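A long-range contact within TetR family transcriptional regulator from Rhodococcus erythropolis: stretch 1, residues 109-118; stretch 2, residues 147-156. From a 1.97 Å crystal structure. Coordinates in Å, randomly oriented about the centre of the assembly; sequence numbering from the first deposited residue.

Stretch 1 (109-118) LAMMPGSIES
Stretch 2, residues 147-156: GEALVRICDV

Glu 117 is the polar centre of this contact: its carboxylate meets Arg 152, Asp 155 and a water that bridges to Glu 148. The salt bridge to Arg 152 runs through NH1, which donates to Glu 117 OE1 at 3.2 Å (N-H...O angle 154°) and, more weakly, to Glu 117 OE2 at 3.4 Å (144°). OE1 lies at the edge of the guanidinium, near its plane, where the N-H bonds point. Glu 117 OE2 also sits 2.6 Å from Asp 155 OD2; two carboxylate oxygens so close would repel if both were charged, so one acid group probably holds a proton and donates it. Water 1 bridges a second acidic pair, donating to Glu 117 OE1 at 2.5 Å and to Glu 148 OE2 at 2.6 Å. It thereby eases the proximity of two like charges whose oxygens, Glu 117 OE1 and Glu 148 OE2, are 4.5 Å apart.

The side chains reach these positions by distinct routes. Glu 117 points toward the second stretch and is extended (chi1 -74°, m; chi2 -170°, t; chi3 -21°). Asp 155 points toward the first stretch with chi1 63° (p) and chi2 13°. Arg 152 leaves its helix sideways, then curls through three m rotamers (-67°, -74°, -67°) with chi4 172°, bringing its end nearer. Glu 148 likewise starts sideways and bends inward (chi1 174°, t; chi2 68°, p; chi3 10°).

Arg 152 NH1 also comes within 3.3 Å of Met 111 O and 3.9 Å of Pro 113 CD, so the guanidinium lies beside the break between the two helical segments of stretch 1. Ala 110 O lies 3.2 Å from Asp 155 OD2.

Stretch 1 is helical at 109-111, leaves helical phi/psi at Met 112 (-111/149), passes through Pro 113 (-53/137, C-gamma exo) and Gly 114 (171/-161), and resumes as helix at 115-118. Gly 114 is the N-cap residue; its O accepts from Ser 118 N at 3.0 Å and from Ser 118 OG at 2.9 Å (Ser 118 chi1 -62°, m). Stretch 2 is helix throughout, with i to i+4 bonds such as Asp 155 N to Val 151 O at 2.9 Å. The register is antiparallel: the CA atoms of Met 111 and Asp 155 are 6.5 Å apart, and those of Glu 117 and Val 151 are 6.6 Å apart.

Apolar packing flanks the charges. Met 111, directed sideways (chi1 -74°, m; chi2 167°, t; chi3 -78°, m), places SD 3.8 Å from Val 156 CG1; Val 156 has chi1 -70° (m). The same methionine side chain lies against the carboxylate of Asp 155, with Met 111 CG 3.8 Å from Asp 155 OD1. Val 151, pointing toward stretch 1 with chi1 168° (t), sets CG1 3.9 Å from Glu 117 CG, packing against the aliphatic part of the acid. Together the stretches bury 383 Å², both sides summed.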

# COMPACT_ATOMS: atom_id res chain seq x y z
N LEU A 109 10.28 -2.12 -2.71
CA LEU A 109 8.92 -2.70 -2.77
C LEU A 109 7.78 -1.66 -2.80
O LEU A 109 6.77 -1.87 -3.47
CB LEU A 109 8.72 -3.66 -1.59
CG LEU A 109 9.63 -4.89 -1.55
CD1 LEU A 109 9.33 -5.72 -0.32
CD2 LEU A 109 9.48 -5.74 -2.79
N ALA A 110 7.96 -0.54 -2.09
CA ALA A 110 6.95 0.51 -1.96
C ALA A 110 6.99 1.63 -2.97
O ALA A 110 5.94 2.19 -3.29
CB ALA A 110 7.01 1.10 -0.56
N MET A 111 8.19 2.07 -3.38
CA MET A 111 8.31 3.28 -4.22
C MET A 111 8.81 3.10 -5.63
O MET A 111 8.99 4.07 -6.36
CB MET A 111 9.06 4.37 -3.46
CG MET A 111 8.18 4.99 -2.39
SD MET A 111 9.11 5.98 -1.25
CE MET A 111 9.85 4.68 -0.17
N MET A 112 9.01 1.85 -6.03
CA MET A 112 9.37 1.45 -7.37
C MET A 112 8.13 0.74 -7.88
O MET A 112 7.47 0.07 -7.06
CB MET A 112 10.54 0.45 -7.31
CG MET A 112 11.10 0.10 -8.65
SD MET A 112 12.41 -1.11 -8.60
CE MET A 112 11.45 -2.68 -8.43
N PRO A 113 7.79 0.76 -9.20
CA PRO A 113 6.64 -0.04 -9.66
C PRO A 113 6.78 -1.50 -9.21
O PRO A 113 7.88 -2.03 -9.14
CB PRO A 113 6.70 0.10 -11.18
CG PRO A 113 7.27 1.47 -11.38
CD PRO A 113 8.37 1.52 -10.33
N GLY A 114 5.68 -2.07 -8.74
CA GLY A 114 5.66 -3.43 -8.21
C GLY A 114 4.32 -3.69 -7.55
O GLY A 114 3.37 -2.95 -7.79
N SER A 115 4.27 -4.72 -6.69
CA SER A 115 3.06 -5.16 -6.00
C SER A 115 2.30 -4.09 -5.20
O SER A 115 1.09 -3.91 -5.41
CB SER A 115 3.36 -6.40 -5.17
OG SER A 115 3.68 -7.48 -6.02
N ILE A 116 2.99 -3.37 -4.31
CA ILE A 116 2.37 -2.32 -3.48
C ILE A 116 1.76 -1.19 -4.33
O ILE A 116 0.57 -0.90 -4.15
CB ILE A 116 3.37 -1.78 -2.40
CG1 ILE A 116 3.77 -2.93 -1.42
CG2 ILE A 116 2.75 -0.57 -1.64
CD1 ILE A 116 4.99 -2.67 -0.56
N GLU A 117 2.55 -0.57 -5.25
CA GLU A 117 2.03 0.50 -6.11
C GLU A 117 0.88 0.02 -7.01
O GLU A 117 -0.03 0.80 -7.22
CB GLU A 117 3.12 1.20 -6.94
CG GLU A 117 4.01 2.14 -6.15
CD GLU A 117 4.94 3.04 -6.96
OE1 GLU A 117 5.23 2.72 -8.14
OE2 GLU A 117 5.34 4.10 -6.44
N SER A 118 0.92 -1.23 -7.54
CA SER A 118 -0.15 -1.74 -8.42
C SER A 118 -1.48 -1.88 -7.73
O SER A 118 -2.49 -1.48 -8.29
CB SER A 118 0.23 -3.08 -9.05
OG SER A 118 1.38 -2.93 -9.87
N GLY A 147 -5.29 7.28 -10.69
CA GLY A 147 -5.02 6.37 -9.58
C GLY A 147 -3.52 6.12 -9.45
O GLY A 147 -2.96 6.25 -8.36
N GLU A 148 -2.86 5.79 -10.56
CA GLU A 148 -1.41 5.59 -10.62
C GLU A 148 -0.67 6.90 -10.23
O GLU A 148 0.28 6.85 -9.45
CB GLU A 148 -0.99 5.08 -12.02
CG GLU A 148 0.51 4.97 -12.25
CD GLU A 148 1.29 3.92 -11.48
OE1 GLU A 148 0.67 3.06 -10.82
OE2 GLU A 148 2.54 3.96 -11.56
N ALA A 149 -1.16 8.06 -10.74
CA ALA A 149 -0.56 9.37 -10.46
C ALA A 149 -0.66 9.74 -8.97
O ALA A 149 0.32 10.20 -8.40
CB ALA A 149 -1.23 10.44 -11.31
N LEU A 150 -1.83 9.50 -8.35
CA LEU A 150 -2.06 9.77 -6.93
C LEU A 150 -1.09 8.96 -6.07
O LEU A 150 -0.45 9.52 -5.19
CB LEU A 150 -3.52 9.46 -6.50
CG LEU A 150 -4.65 10.47 -6.88
CD1 LEU A 150 -5.95 10.12 -6.19
CD2 LEU A 150 -4.30 11.90 -6.45
N VAL A 151 -0.93 7.65 -6.36
CA VAL A 151 -0.03 6.75 -5.63
C VAL A 151 1.42 7.23 -5.76
O VAL A 151 2.12 7.34 -4.75
CB VAL A 151 -0.21 5.29 -6.13
CG1 VAL A 151 0.89 4.35 -5.60
CG2 VAL A 151 -1.59 4.77 -5.74
N ARG A 152 1.86 7.48 -7.01
CA ARG A 152 3.24 7.92 -7.28
C ARG A 152 3.62 9.23 -6.59
O ARG A 152 4.77 9.38 -6.18
CB ARG A 152 3.49 8.08 -8.79
CG ARG A 152 3.45 6.77 -9.60
CD ARG A 152 4.66 5.90 -9.40
NE ARG A 152 5.87 6.53 -9.94
CZ ARG A 152 7.09 6.06 -9.76
NH1 ARG A 152 7.29 4.98 -9.02
NH2 ARG A 152 8.14 6.68 -10.30
N ILE A 153 2.67 10.21 -6.51
CA ILE A 153 2.93 11.53 -5.91
C ILE A 153 2.90 11.49 -4.42
O ILE A 153 3.57 12.31 -3.80
CB ILE A 153 2.04 12.72 -6.41
CG1 ILE A 153 0.53 12.51 -6.20
CG2 ILE A 153 2.45 13.21 -7.76
CD1 ILE A 153 -0.34 13.51 -6.75
N CYS A 154 2.10 10.58 -3.83
CA CYS A 154 1.90 10.44 -2.39
C CYS A 154 2.89 9.59 -1.68
O CYS A 154 3.25 9.93 -0.56
CB CYS A 154 0.48 9.96 -2.10
SG CYS A 154 -0.79 11.15 -2.54
N ASP A 155 3.25 8.42 -2.26
CA ASP A 155 4.09 7.49 -1.53
C ASP A 155 5.46 7.98 -1.04
O ASP A 155 5.82 7.69 0.11
CB ASP A 155 4.08 6.10 -2.13
CG ASP A 155 4.63 5.95 -3.53
OD1 ASP A 155 5.29 6.92 -4.04
OD2 ASP A 155 4.43 4.86 -4.12
N VAL A 156 6.14 8.85 -1.83
CA VAL A 156 7.44 9.41 -1.41
C VAL A 156 7.29 10.32 -0.18
O VAL A 156 8.25 10.51 0.56
CB VAL A 156 8.28 10.06 -2.55
CG1 VAL A 156 8.80 8.99 -3.51
CG2 VAL A 156 7.47 11.12 -3.30
O HOH W 1 3.88 2.13 -10.21